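Local coordinates for protein DynF (Micromonospora chersina, PDB 6UBL) that is of unknown biochemical function but belongs to the dynemicin biosynthesis pathway and has a beta-barrel fold, at the interface of chains A and B. Coordinates in Å, arbitrary orientation; residue numbers count along the deposited sequence, not the author numbering. Chains: chain A/B, DynF.

The interface of chains A and B. Residues chain A 51, 178, 180, 190-191, 194; chain B 80, 82, 113, 115, 117-118.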
loop_
_atom_site.group_PDB
_atom_site.type_symbol
_atom_site.label_atom_id
_atom_site.label_comp_id
_atom_site.label_asym_id
_atom_site.label_seq_id
_atom_site.Cartn_x
_atom_site.Cartn_y
_atom_site.Cartn_z
ATOM N N PRO A 51 20.516 -3.302 2.409
ATOM C CA PRO A 51 21.330 -2.082 2.500
ATOM C C PRO A 51 22.786 -2.393 2.811
ATOM O O PRO A 51 23.094 -3.179 3.711
ATOM C CB PRO A 51 20.667 -1.304 3.645
ATOM C CG PRO A 51 19.242 -1.753 3.620
ATOM C CD PRO A 51 19.288 -3.210 3.227
ATOM N N MET A 178 10.723 1.244 -3.211
ATOM C CA MET A 178 11.079 0.316 -2.147
ATOM C C MET A 178 9.863 -0.030 -1.292
ATOM O O MET A 178 8.974 0.811 -1.054
ATOM C CB MET A 178 12.201 0.894 -1.265
ATOM C CG MET A 178 11.767 2.092 -0.412
ATOM S SD MET A 178 13.073 3.000 0.457
ATOM C CE MET A 178 13.806 3.913 -0.901
ATOM N N PRO A 180 9.433 -1.909 2.512
ATOM C CA PRO A 180 10.211 -2.443 3.639
ATOM C C PRO A 180 9.834 -3.880 3.995
ATOM O O PRO A 180 8.663 -4.258 4.004
ATOM C CB PRO A 180 9.886 -1.487 4.795
ATOM C CG PRO A 180 9.216 -0.292 4.176
ATOM C CD PRO A 180 8.550 -0.798 2.924
ATOM N N GLN A 190 14.464 -1.499 12.406
ATOM C CA GLN A 190 14.740 -1.065 11.045
ATOM C C GLN A 190 14.460 -2.217 10.084
ATOM O O GLN A 190 14.659 -3.387 10.428
ATOM C CB GLN A 190 16.204 -0.647 10.886
ATOM C CG GLN A 190 16.580 0.652 11.570
ATOM C CD GLN A 190 17.780 1.338 10.932
ATOM O OE1 GLN A 190 18.035 1.195 9.734
ATOM N NE2 GLN A 190 18.515 2.096 11.735
ATOM N N PRO A 191 14.020 -1.919 8.865
ATOM C CA PRO A 191 13.895 -2.980 7.859
ATOM C C PRO A 191 15.220 -3.696 7.642
ATOM O O PRO A 191 16.293 -3.102 7.740
ATOM C CB PRO A 191 13.433 -2.229 6.597
ATOM C CG PRO A 191 12.710 -1.013 7.150
ATOM C CD PRO A 191 13.517 -0.624 8.367
ATOM N N TYR A 194 14.607 -4.564 1.457
ATOM C CA TYR A 194 13.514 -3.930 0.745
ATOM C C TYR A 194 13.226 -4.716 -0.519
ATOM O O TYR A 194 14.144 -5.084 -1.258
ATOM C CB TYR A 194 13.880 -2.478 0.391
ATOM C CG TYR A 194 14.138 -1.634 1.619
ATOM C CD1 TYR A 194 15.390 -1.621 2.217
ATOM C CD2 TYR A 194 13.130 -0.882 2.186
ATOM C CE1 TYR A 194 15.639 -0.868 3.345
ATOM C CE2 TYR A 194 13.358 -0.118 3.318
ATOM C CZ TYR A 194 14.603 -0.113 3.891
ATOM O OH TYR A 194 14.833 0.644 5.020
ATOM N N GLU B 80 19.763 8.197 7.967
ATOM C CA GLU B 80 18.393 7.796 7.730
ATOM C C GLU B 80 17.539 8.352 8.860
ATOM O O GLU B 80 17.993 8.468 10.006
ATOM C CB GLU B 80 18.219 6.289 7.792
ATOM C CG GLU B 80 18.860 5.507 6.696
ATOM C CD GLU B 80 18.540 4.042 6.868
ATOM O OE1 GLU B 80 17.376 3.656 6.637
ATOM O OE2 GLU B 80 19.440 3.301 7.290
ATOM N N TYR B 82 13.485 7.984 10.479
ATOM C CA TYR B 82 12.183 7.331 10.523
ATOM C C TYR B 82 11.146 8.324 11.018
ATOM O O TYR B 82 11.428 9.148 11.892
ATOM C CB TYR B 82 12.257 6.096 11.416
ATOM C CG TYR B 82 13.107 5.031 10.766
ATOM C CD1 TYR B 82 14.486 5.025 10.916
ATOM C CD2 TYR B 82 12.530 4.066 9.958
ATOM C CE1 TYR B 82 15.270 4.062 10.294
ATOM C CE2 TYR B 82 13.299 3.098 9.339
ATOM C CZ TYR B 82 14.662 3.101 9.509
ATOM O OH TYR B 82 15.416 2.132 8.880
ATOM N N GLN B 113 9.769 6.918 6.150
ATOM C CA GLN B 113 11.207 7.016 6.328
ATOM C C GLN B 113 11.796 7.902 5.242
ATOM O O GLN B 113 11.173 8.160 4.202
ATOM C CB GLN B 113 11.881 5.639 6.389
ATOM C CG GLN B 113 11.781 4.765 5.134
ATOM C CD GLN B 113 12.170 3.329 5.428
ATOM O OE1 GLN B 113 11.334 2.433 5.385
ATOM N NE2 GLN B 113 13.438 3.116 5.769
ATOM N N ARG B 115 15.513 8.092 3.289
ATOM C CA ARG B 115 16.800 7.451 3.088
ATOM C C ARG B 115 17.178 7.551 1.616
ATOM O O ARG B 115 16.332 7.763 0.740
ATOM C CB ARG B 115 16.786 5.984 3.544
ATOM C CG ARG B 115 15.842 5.064 2.775
ATOM C CD ARG B 115 16.373 3.648 2.829
ATOM N NE ARG B 115 17.576 3.528 2.012
ATOM C CZ ARG B 115 18.681 2.877 2.372
ATOM N NH1 ARG B 115 18.758 2.277 3.554
ATOM N NH2 ARG B 115 19.715 2.831 1.543
ATOM N N PRO B 117 17.746 6.630 -2.015
ATOM C CA PRO B 117 17.127 5.591 -2.843
ATOM C C PRO B 117 18.171 4.619 -3.374
ATOM O O PRO B 117 19.354 4.946 -3.498
ATOM C CB PRO B 117 16.481 6.390 -3.985
ATOM C CG PRO B 117 17.339 7.625 -4.101
ATOM C CD PRO B 117 17.719 7.952 -2.670
ATOM N N PHE B 118 17.711 3.397 -3.686
ATOM C CA PHE B 118 18.609 2.426 -4.295
ATOM C C PHE B 118 18.766 2.686 -5.779
ATOM O O PHE B 118 19.780 2.296 -6.363
ATOM C CB PHE B 118 18.055 1.008 -4.082
ATOM C CG PHE B 118 17.856 0.658 -2.636
ATOM C CD1 PHE B 118 18.958 0.387 -1.846
ATOM C CD2 PHE B 118 16.600 0.643 -2.069
ATOM C CE1 PHE B 118 18.807 0.086 -0.507
ATOM C CE2 PHE B 118 16.437 0.340 -0.724
ATOM C CZ PHE B 118 17.553 0.064 0.050
HETATM O O HOH W 1 17.149 1.140 5.636
#
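One patch of a two-fold symmetric homodimer interface, mixing polar and apolar side chains, joins the two copies of DynF in the deposited assembly; whether this pairing is the biological one the structure alone does not show. A:Tyr194 at the start of strand 193-205 points at the ends of strands 81-94 and 108-115 of chain B. CG of A:Tyr194 lies anti to its carbonyl carbon (chi1 -61°), and the phenol meets B:Gln113 tip to tip. Amide NE2 of B:Gln113 donates a hydrogen bond to the phenol OH of A:Tyr194 at 2.9 Å, noticeably bent (136° at H), with the oxygen tilted out of the amide plane. The glutamine has CG in the crowded position between backbone N and carbonyl carbon, then runs extended. Water 1, at the edge of the phenol ring, links OH of A:Tyr194 to carboxylate OE1 of B:Glu80, 2.7 Å from the water, and to guanidinium NH1 of B:Arg115, 2.9 Å from it. Within chain B that same NH1 of B:Arg115 forms a long salt bridge to OE1 of B:Glu80 (3.6 Å), which may steady both groups around the water. B:Arg115 bends at chi3; CZ of B:Phe118 sits over the rim of one guanidinium face, while the CG and CD methylenes cross obliquely past the sulfur of A:Met178. A:Pro51 packs crosswise near NH1. Farther along, the phenol OH of B:Tyr82 donates a weak hydrogen bond to amide OE1 of the poorly ordered A:Gln190. On the opposite flank two rings meet inclined by 49°, not stacked parallel: CE1 of A:Tyr194 lies at the edge of B:Phe118, whose CZ is 3.5 Å from CD1 of A:Tyr194.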